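Local coordinates for protein GDP-L-fucose synthase (Campylobacter jejuni subsp. jejuni serotype O:2, PDB 7M13) that binds NADPH and acts as a GDP-D-glycero-L-gluco-heptose synthase, an NADPH-dependent reductase, in making capsular polysaccharide, at residues N101-Y113 with L250-D262. Residues are numbered along the deposited sequence; the frame is centred on the assembly and turned at random. Where two conformers were deposited one is given.
With NAP (NADP nicotinamide-adenine-dinucleotide phosphate), chain E.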
ATOM      1  N   ASN B 101      10.388  15.306  12.549  1.00 12.92           N
ATOM      2  CA  ASN B 101      11.473  16.318  12.679  1.00 13.02           C
ATOM      3  C   ASN B 101      11.061  17.637  12.023  1.00 13.87           C
ATOM      4  O   ASN B 101      11.933  18.486  11.792  1.00 14.41           O
ATOM      5  CB  ASN B 101      12.785  15.757  12.158  1.00 14.02           C
ATOM      6  CG  ASN B 101      13.321  14.664  13.057  1.00 15.61           C
ATOM      7  OD1 ASN B 101      13.952  14.915  14.104  1.00 16.40           O
ATOM      8  ND2 ASN B 101      12.978  13.431  12.739  1.00 15.12           N
ATOM      9  N   ASN B 102       9.766  17.856  11.810  1.00 13.68           N
ATOM     10  CA  ASN B 102       9.181  19.180  11.501  1.00 13.94           C
ATOM     11  C   ASN B 102       9.713  19.713  10.177  1.00 13.10           C
ATOM     12  O   ASN B 102       9.945  20.915  10.007  1.00 14.20           O
ATOM     13  CB  ASN B 102       9.404  20.139  12.680  1.00 16.34           C
ATOM     14  CG  ASN B 102       8.763  19.564  13.923  1.00 21.67           C
ATOM     15  OD1 ASN B 102       7.543  19.430  13.969  1.00 27.59           O
ATOM     16  ND2 ASN B 102       9.571  19.125  14.874  1.00 27.01           N
ATOM     17  N   VAL B 103       9.972  18.827   9.219  1.00 12.81           N
ATOM     18  CA  VAL B 103      10.236  19.229   7.817  1.00 13.20           C
ATOM     19  C   VAL B 103       9.085  20.137   7.377  1.00 12.98           C
ATOM     20  O   VAL B 103       7.918  19.872   7.695  1.00 14.44           O
ATOM     21  CB  VAL B 103      10.368  17.987   6.929  1.00 11.65           C
ATOM     22  CG1 VAL B 103      10.131  18.351   5.461  1.00 13.58           C
ATOM     23  CG2 VAL B 103      11.697  17.297   7.150  1.00 11.16           C
ATOM     24  N   LYS B 104       9.415  21.248   6.715  1.00 12.52           N
ATOM     25  CA  LYS B 104       8.382  22.183   6.242  1.00 12.65           C
ATOM     26  C   LYS B 104       7.613  21.613   5.056  1.00 13.24           C
ATOM     27  O   LYS B 104       6.387  21.649   5.086  1.00 14.52           O
ATOM     28  CB  LYS B 104       9.023  23.519   5.893  1.00 14.39           C
ATOM     29  CG  LYS B 104       9.644  24.183   7.095  1.00 16.83           C
ATOM     30  CD  LYS B 104      10.321  25.496   6.803  1.00 18.66           C
ATOM     31  CE  LYS B 104      10.765  26.200   8.070  1.00 23.62           C
ATOM     32  NZ  LYS B 104      11.915  25.509   8.720  1.00 27.22           N
ATOM     33  N   LYS B 105       8.303  21.101   4.050  1.00 12.67           N
ATOM     34  CA  LYS B 105       7.630  20.571   2.864  1.00 13.31           C
ATOM     35  C   LYS B 105       8.459  19.451   2.251  1.00 12.25           C
ATOM     36  O   LYS B 105       9.695  19.462   2.376  1.00 12.16           O
ATOM     37  CB  LYS B 105       7.493  21.697   1.864  1.00 15.09           C
ATOM     38  CG  LYS B 105       6.301  21.651   0.975  1.00 21.75           C
ATOM     39  CD  LYS B 105       6.001  23.068   0.499  1.00 20.08           C
ATOM     40  CE  LYS B 105       5.121  22.935  -0.691  1.00 21.88           C
ATOM     41  NZ  LYS B 105       4.707  24.263  -1.142  1.00 19.82           N
ATOM     42  N   LEU B 106       7.775  18.489   1.644  1.00 11.71           N
ATOM     43  CA  LEU B 106       8.396  17.327   0.997  1.00 10.64           C
ATOM     44  C   LEU B 106       7.736  17.127  -0.353  1.00 11.36           C
ATOM     45  O   LEU B 106       6.519  17.311  -0.442  1.00 11.77           O
ATOM     46  CB  LEU B 106       8.181  16.105   1.906  1.00 11.06           C
ATOM     47  CG  LEU B 106       8.718  14.753   1.411  1.00 11.58           C
ATOM     48  CD1 LEU B 106       9.152  13.896   2.602  1.00 12.27           C
ATOM     49  CD2 LEU B 106       7.679  14.016   0.587  1.00 12.27           C
ATOM     50  N   VAL B 107       8.543  16.769  -1.341  1.00 10.69           N
ATOM     51  CA  VAL B 107       8.039  16.340  -2.667  1.00 11.73           C
ATOM     52  C   VAL B 107       8.478  14.911  -2.903  1.00 12.97           C
ATOM     53  O   VAL B 107       9.649  14.582  -2.714  1.00 11.54           O
ATOM     54  CB  VAL B 107       8.533  17.258  -3.783  1.00 14.23           C
ATOM     55  CG1 VAL B 107       8.247  16.647  -5.155  1.00 13.81           C
ATOM     56  CG2 VAL B 107       7.920  18.631  -3.647  1.00 13.86           C
ATOM     57  N   PHE B 108       7.527  14.046  -3.210  1.00 11.64           N
ATOM     58  CA  PHE B 108       7.729  12.629  -3.527  1.00 12.13           C
ATOM     59  C   PHE B 108       7.389  12.434  -4.998  1.00 11.31           C
ATOM     60  O   PHE B 108       6.463  13.071  -5.507  1.00 11.97           O
ATOM     61  CB  PHE B 108       6.825  11.757  -2.649  1.00 12.39           C
ATOM     62  CG  PHE B 108       6.759  10.301  -3.024  1.00 11.91           C
ATOM     63  CD1 PHE B 108       7.907   9.527  -3.024  1.00 13.35           C
ATOM     64  CD2 PHE B 108       5.544   9.692  -3.272  1.00 12.90           C
ATOM     65  CE1 PHE B 108       7.860   8.186  -3.353  1.00 15.21           C
ATOM     66  CE2 PHE B 108       5.500   8.355  -3.614  1.00 14.41           C
ATOM     67  CZ  PHE B 108       6.661   7.620  -3.666  1.00 13.71           C
ATOM     68  N   PHE B 109       8.013  11.489  -5.664  1.00 13.30           N
ATOM     69  CA  PHE B 109       7.744  11.202  -7.095  1.00 14.13           C
ATOM     70  C   PHE B 109       7.056   9.852  -7.225  1.00 15.30           C
ATOM     71  O   PHE B 109       7.569   8.803  -6.732  1.00 17.18           O
ATOM     72  CB  PHE B 109       9.020  11.258  -7.908  1.00 14.93           C
ATOM     73  CG  PHE B 109       9.641  12.625  -7.880  1.00 15.35           C
ATOM     74  CD1 PHE B 109       9.191  13.618  -8.740  1.00 15.63           C
ATOM     75  CD2 PHE B 109      10.549  12.960  -6.893  1.00 19.34           C
ATOM     76  CE1 PHE B 109       9.739  14.889  -8.679  1.00 14.47           C
ATOM     77  CE2 PHE B 109      11.086  14.237  -6.840  1.00 20.68           C
ATOM     78  CZ  PHE B 109      10.659  15.203  -7.719  1.00 17.62           C
ATOM     79  N   GLY B 110       5.892   9.843  -7.876  1.00 14.51           N
ATOM     80  CA  GLY B 110       5.198   8.622  -8.254  1.00 14.84           C
ATOM     81  C   GLY B 110       5.467   8.245  -9.698  1.00 13.28           C
ATOM     82  O   GLY B 110       6.101   9.028 -10.433  1.00 13.43           O
ATOM     83  N   SER B 111       4.960   7.092 -10.091  1.00 13.70           N
ATOM     84  CA  SER B 111       5.103   6.509 -11.434  1.00 13.67           C
ATOM     85  C   SER B 111       3.716   6.269 -11.998  1.00 14.66           C
ATOM     86  O   SER B 111       2.816   5.890 -11.231  1.00 15.63           O
ATOM     87  CB  SER B 111       5.908   5.215 -11.365  1.00 16.12           C
ATOM     88  OG  SER B 111       5.711   4.436 -12.521  1.00 15.87           O
ATOM     89  N   GLY B 112       3.576   6.375 -13.307  1.00 15.75           N
ATOM     90  CA  GLY B 112       2.348   5.983 -14.008  1.00 14.94           C
ATOM     91  C   GLY B 112       1.986   4.536 -13.764  1.00 14.83           C
ATOM     92  O   GLY B 112       0.860   4.160 -14.034  1.00 15.08           O
ATOM     93  N   TYR B 113       2.910   3.693 -13.291  1.00 12.53           N
ATOM     94  CA  TYR B 113       2.565   2.293 -12.957  1.00 14.27           C
ATOM     95  C   TYR B 113       1.610   2.271 -11.766  1.00 12.86           C
ATOM     96  O   TYR B 113       1.047   1.180 -11.498  1.00 15.15           O
ATOM     97  CB  TYR B 113       3.806   1.459 -12.655  1.00 14.55           C
ATOM     98  CG  TYR B 113       4.620   1.072 -13.868  1.00 17.17           C
ATOM     99  CD1 TYR B 113       4.056   0.402 -14.941  1.00 19.08           C
ATOM    100  CD2 TYR B 113       5.971   1.334 -13.907  1.00 19.46           C
ATOM    101  CE1 TYR B 113       4.814   0.011 -16.033  1.00 24.04           C
ATOM    102  CE2 TYR B 113       6.744   0.957 -14.994  1.00 23.46           C
ATOM    103  CZ  TYR B 113       6.159   0.309 -16.063  1.00 24.38           C
ATOM    104  OH  TYR B 113       6.935  -0.067 -17.116  1.00 32.59           O
ATOM    105  N   LEU B 250      11.499  18.282 -14.773  1.00 15.84           N
ATOM    106  CA  LEU B 250      11.150  17.654 -13.480  1.00 16.49           C
ATOM    107  C   LEU B 250      11.676  18.534 -12.338  1.00 14.71           C
ATOM    108  O   LEU B 250      10.926  18.858 -11.406  1.00 14.35           O
ATOM    109  CB  LEU B 250      11.710  16.234 -13.398  1.00 16.90           C
ATOM    110  CG  LEU B 250      11.394  15.543 -12.082  1.00 19.45           C
ATOM    111  CD1 LEU B 250      11.336  14.040 -12.264  1.00 20.92           C
ATOM    112  CD2 LEU B 250      12.398  15.923 -11.008  1.00 18.99           C
ATOM    113  N   ALA B 251      12.935  18.980 -12.419  1.00 14.76           N
ATOM    114  CA  ALA B 251      13.492  19.827 -11.349  1.00 14.79           C
ATOM    115  C   ALA B 251      12.685  21.119 -11.260  1.00 14.43           C
ATOM    116  O   ALA B 251      12.309  21.558 -10.164  1.00 14.63           O
ATOM    117  CB  ALA B 251      14.947  20.081 -11.605  1.00 14.73           C
ATOM    118  N   ASP B 252      12.364  21.733 -12.402  1.00 14.68           N
ATOM    119  CA  ASP B 252      11.599  23.012 -12.414  0.50 15.33           C
ATOM    120  C   ASP B 252      10.248  22.831 -11.720  1.00 14.57           C
ATOM    121  O   ASP B 252       9.883  23.691 -10.908  1.00 14.04           O
ATOM    122  CB  ASP B 252      11.298  23.550 -13.815  0.50 16.14           C
ATOM    123  CG  ASP B 252      12.459  24.263 -14.476  0.50 19.55           C
ATOM    124  OD1 ASP B 252      13.471  24.478 -13.773  0.50 18.33           O
ATOM    125  OD2 ASP B 252      12.329  24.610 -15.682  0.50 20.32           O
ATOM    126  N   VAL B 253       9.496  21.781 -12.057  1.00 14.12           N
ATOM    127  CA  VAL B 253       8.133  21.633 -11.475  1.00 14.38           C
ATOM    128  C   VAL B 253       8.275  21.236  -9.999  1.00 13.15           C
ATOM    129  O   VAL B 253       7.461  21.654  -9.194  1.00 12.91           O
ATOM    130  CB  VAL B 253       7.178  20.693 -12.254  1.00 13.78           C
ATOM    131  CG1 VAL B 253       7.655  19.252 -12.283  1.00 14.24           C
ATOM    132  CG2 VAL B 253       5.759  20.811 -11.734  1.00 14.43           C
ATOM    133  N   ALA B 254       9.296  20.457  -9.650  1.00 14.35           N
ATOM    134  CA  ALA B 254       9.519  20.103  -8.232  1.00 14.13           C
ATOM    135  C   ALA B 254       9.817  21.352  -7.415  1.00 13.69           C
ATOM    136  O   ALA B 254       9.224  21.551  -6.327  1.00 12.31           O
ATOM    137  CB  ALA B 254      10.605  19.063  -8.133  1.00 15.11           C
ATOM    138  N   ILE B 255      10.648  22.252  -7.954  1.00 13.15           N
ATOM    139  CA  ILE B 255      10.956  23.505  -7.223  1.00 13.80           C
ATOM    140  C   ILE B 255       9.729  24.422  -7.245  1.00 12.12           C
ATOM    141  O   ILE B 255       9.373  25.065  -6.240  1.00 13.97           O
ATOM    142  CB  ILE B 255      12.208  24.180  -7.797  1.00 13.52           C
ATOM    143  CG1 ILE B 255      13.437  23.297  -7.576  1.00 14.45           C
ATOM    144  CG2 ILE B 255      12.338  25.550  -7.155  1.00 15.28           C
ATOM    145  CD1 ILE B 255      14.628  23.671  -8.418  1.00 15.53           C
ATOM    146  N   TYR B 256       9.011  24.487  -8.363  1.00 12.09           N
ATOM    147  CA  TYR B 256       7.774  25.287  -8.419  1.00 13.61           C
ATOM    148  C   TYR B 256       6.765  24.813  -7.364  1.00 13.72           C
ATOM    149  O   TYR B 256       6.086  25.616  -6.712  1.00 13.15           O
ATOM    150  CB  TYR B 256       7.153  25.203  -9.812  1.00 14.29           C
ATOM    151  CG  TYR B 256       5.890  25.992  -9.936  1.00 15.35           C
ATOM    152  CD1 TYR B 256       5.944  27.325 -10.292  1.00 16.55           C
ATOM    153  CD2 TYR B 256       4.646  25.422  -9.696  1.00 15.50           C
ATOM    154  CE1 TYR B 256       4.784  28.075 -10.377  1.00 17.06           C
ATOM    155  CE2 TYR B 256       3.487  26.166  -9.761  1.00 17.54           C
ATOM    156  CZ  TYR B 256       3.564  27.500 -10.108  1.00 17.53           C
ATOM    157  OH  TYR B 256       2.424  28.264 -10.202  1.00 20.60           O
ATOM    158  N   THR B 257       6.636  23.498  -7.230  1.00 13.90           N
ATOM    159  CA  THR B 257       5.746  22.895  -6.217  1.00 13.65           C
ATOM    160  C   THR B 257       6.177  23.376  -4.845  1.00 13.53           C
ATOM    161  O   THR B 257       5.339  23.828  -4.093  1.00 13.27           O
ATOM    162  CB  THR B 257       5.777  21.357  -6.291  1.00 13.01           C
ATOM    163  OG1 THR B 257       5.324  20.930  -7.580  1.00 12.30           O
ATOM    164  CG2 THR B 257       4.752  20.755  -5.341  1.00 14.40           C
ATOM    165  N   MET B 258       7.455  23.235  -4.496  1.00 13.44           N
ATOM    166  CA  MET B 258       7.912  23.695  -3.169  1.00 15.26           C
ATOM    167  C   MET B 258       7.516  25.158  -2.969  1.00 14.47           C
ATOM    168  O   MET B 258       7.071  25.525  -1.876  1.00 14.31           O
ATOM    169  CB  MET B 258       9.438  23.608  -3.045  1.00 16.33           C
ATOM    170  CG  MET B 258       9.942  22.248  -2.867  1.00 16.57           C
ATOM    171  SD  MET B 258       9.268  21.462  -1.345  1.00 15.02           S
ATOM    172  CE  MET B 258      10.456  20.136  -1.187  1.00 14.78           C
ATOM    173  N   GLN B 259       7.693  25.987  -3.997  1.00 15.05           N
ATOM    174  CA  GLN B 259       7.566  27.437  -3.795  1.00 14.99           C
ATOM    175  C   GLN B 259       6.117  27.886  -3.879  1.00 18.74           C
ATOM    176  O   GLN B 259       5.846  29.029  -3.457  1.00 20.33           O
ATOM    177  CB  GLN B 259       8.407  28.211  -4.813  1.00 15.48           C
ATOM    178  CG  GLN B 259       9.882  27.954  -4.721  1.00 15.56           C
ATOM    179  CD  GLN B 259      10.442  28.266  -3.359  1.00 18.74           C
ATOM    180  OE1 GLN B 259      10.169  27.571  -2.390  1.00 21.04           O
ATOM    181  NE2 GLN B 259      11.304  29.268  -3.289  1.00 19.14           N
ATOM    182  N   ASN B 260       5.205  27.088  -4.450  1.00 15.44           N
ATOM    183  CA  ASN B 260       3.881  27.634  -4.858  1.00 16.70           C
ATOM    184  C   ASN B 260       2.704  26.721  -4.500  1.00 17.52           C
ATOM    185  O   ASN B 260       1.577  27.245  -4.429  1.00 18.59           O
ATOM    186  CB  ASN B 260       3.816  27.904  -6.363  1.00 17.32           C
ATOM    187  CG  ASN B 260       4.753  29.024  -6.752  1.00 21.09           C
ATOM    188  OD1 ASN B 260       4.478  30.189  -6.470  1.00 23.67           O
ATOM    189  ND2 ASN B 260       5.903  28.668  -7.288  1.00 17.77           N
ATOM    190  N   ILE B 261       2.891  25.409  -4.385  1.00 15.85           N
ATOM    191  CA  ILE B 261       1.741  24.465  -4.297  1.00 14.37           C
ATOM    192  C   ILE B 261       1.754  23.848  -2.908  1.00 15.65           C
ATOM    193  O   ILE B 261       2.660  23.076  -2.582  1.00 16.93           O
ATOM    194  CB  ILE B 261       1.797  23.401  -5.396  1.00 14.14           C
ATOM    195  CG1 ILE B 261       1.765  24.024  -6.788  1.00 14.90           C
ATOM    196  CG2 ILE B 261       0.641  22.424  -5.188  1.00 15.07           C
ATOM    197  CD1 ILE B 261       2.018  23.038  -7.882  1.00 15.72           C
ATOM    198  N   ASP B 262       0.754  24.205  -2.115  1.00 15.31           N
ATOM    199  CA  ASP B 262       0.558  23.689  -0.757  1.00 16.36           C
ATOM    200  C   ASP B 262      -0.654  22.752  -0.759  1.00 14.47           C
ATOM    201  O   ASP B 262      -1.480  22.798  -1.668  1.00 14.73           O
ATOM    202  CB  ASP B 262       0.433  24.857   0.217  1.00 18.57           C
ATOM    203  CG  ASP B 262       1.701  25.714   0.263  1.00 24.47           C
ATOM    204  OD1 ASP B 262       2.821  25.141   0.379  1.00 23.47           O
ATOM    205  OD2 ASP B 262       1.581  26.964   0.176  1.00 26.70           O
TER
HETATM  206  PA  NAP E 401      17.339   6.591 -10.247  1.00 15.45           P
HETATM  207  O1A NAP E 401      17.008   5.140 -10.429  1.00 16.81           O
HETATM  208  O2A NAP E 401      18.144   7.257 -11.336  1.00 17.63           O
HETATM  209  O5B NAP E 401      18.121   6.851  -8.910  1.00 14.99           O
HETATM  210  C5B NAP E 401      17.659   6.303  -7.676  1.00 16.15           C
HETATM  211  C4B NAP E 401      18.669   6.673  -6.636  1.00 18.05           C
HETATM  212  O4B NAP E 401      18.160   6.205  -5.365  1.00 16.49           O
HETATM  213  C3B NAP E 401      20.057   6.025  -6.826  1.00 21.21           C
HETATM  214  O3B NAP E 401      21.059   7.035  -6.816  1.00 21.36           O
HETATM  215  C2B NAP E 401      20.152   5.039  -5.668  1.00 18.93           C
HETATM  216  O2B NAP E 401      21.464   4.924  -5.116  1.00 20.00           O
HETATM  217  C1B NAP E 401      19.246   5.687  -4.627  1.00 16.26           C
HETATM  218  N9A NAP E 401      18.760   4.717  -3.669  1.00 15.22           N
HETATM  219  C8A NAP E 401      18.005   3.609  -3.905  1.00 14.95           C
HETATM  220  N7A NAP E 401      17.820   2.856  -2.848  1.00 16.20           N
HETATM  221  C5A NAP E 401      18.513   3.506  -1.849  1.00 13.61           C
HETATM  222  C6A NAP E 401      18.714   3.198  -0.492  1.00 15.18           C
HETATM  223  N6A NAP E 401      18.253   2.091   0.103  1.00 14.97           N
HETATM  224  N1A NAP E 401      19.471   4.060   0.223  1.00 15.06           N
HETATM  225  C2A NAP E 401      19.960   5.152  -0.380  1.00 14.94           C
HETATM  226  N3A NAP E 401      19.840   5.536  -1.652  1.00 15.71           N
HETATM  227  C4A NAP E 401      19.103   4.653  -2.338  1.00 14.58           C
HETATM  228  O3  NAP E 401      15.976   7.398 -10.039  1.00 15.25           O
HETATM  229  PN  NAP E 401      15.224   8.340 -11.067  1.00 14.26           P
HETATM  230  O1N NAP E 401      15.110   7.622 -12.355  1.00 15.89           O
HETATM  231  O2N NAP E 401      15.893   9.655 -11.008  1.00 15.00           O
HETATM  232  O5D NAP E 401      13.773   8.427 -10.373  1.00 15.18           O
HETATM  233  C5D NAP E 401      13.469   9.463  -9.467  1.00 14.33           C
HETATM  234  C4D NAP E 401      12.040   9.291  -9.037  1.00 13.68           C
HETATM  235  O4D NAP E 401      11.161   9.444 -10.184  1.00 13.59           O
HETATM  236  C3D NAP E 401      11.711   7.925  -8.417  1.00 14.25           C
HETATM  237  O3D NAP E 401      10.732   8.062  -7.378  1.00 14.51           O
HETATM  238  C2D NAP E 401      11.166   7.184  -9.605  1.00 13.19           C
HETATM  239  O2D NAP E 401      10.375   6.051  -9.258  1.00 13.07           O
HETATM  240  C1D NAP E 401      10.366   8.265 -10.302  1.00 12.60           C
HETATM  241  N1N NAP E 401      10.127   7.919 -11.721  1.00 14.35           N
HETATM  242  C2N NAP E 401      11.156   7.761 -12.607  1.00 15.29           C
HETATM  243  C3N NAP E 401      10.917   7.357 -13.876  1.00 15.71           C
HETATM  244  C7N NAP E 401      11.998   7.156 -14.878  1.00 16.79           C
HETATM  245  O7N NAP E 401      11.684   6.955 -16.069  1.00 17.03           O
HETATM  246  N7N NAP E 401      13.257   7.210 -14.454  1.00 16.27           N
HETATM  247  C4N NAP E 401       9.555   7.152 -14.329  1.00 15.89           C
HETATM  248  C5N NAP E 401       8.514   7.379 -13.353  1.00 15.57           C
HETATM  249  C6N NAP E 401       8.817   7.665 -12.124  1.00 15.73           C
HETATM  250  P2B NAP E 401      22.582   4.016  -5.851  1.00 25.06           P
HETATM  251  O1X NAP E 401      23.017   4.860  -7.016  1.00 29.78           O
HETATM  252  O2X NAP E 401      22.008   2.714  -6.196  1.00 22.08           O
HETATM  253  O3X NAP E 401      23.676   3.858  -4.777  1.00 27.60           O
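K105 runs its extended side chain under the C-terminal end of helix 247-260, where NZ gathers the carbonyls of T257 and M258 in the last turn and of I261 just after it; T257 O also takes backbone N-H groups. NZ lies 2.8 Å from M258 O. Its salt bridge to D262 OD1, 2.6 Å long, meets that oxygen from above the carboxylate plane, so three N-H groups are shared among four acceptors. A lysine is long enough to reach the helix end, and its buried charge is probably stabilised by the helix dipole and D262. M258 slides past it in the opposite direction, SD 3.7 Å from K105 CB; bent at chi2 (-60°), its flexible chain carries CE against V107 CG2.

Toward the cofactor the packing stays close but wholly apolar. Small A254 admits the F109 ring, CB 3.9 Å from CZ at its edge, while L250 CD2 approaches CE1 obliquely. Past F109 the strand leaves the helix, whose far side, with D252 and Y256, is partly exposed.

Roughly antiparallel, at 149°, the helix packs on one face of strand 105-111 in this Rossmann fold, also reaching neighbouring strands 63-66 (M258 on F65) and 162-171 (L250 on L170); F108 instead packs on helix 138-158.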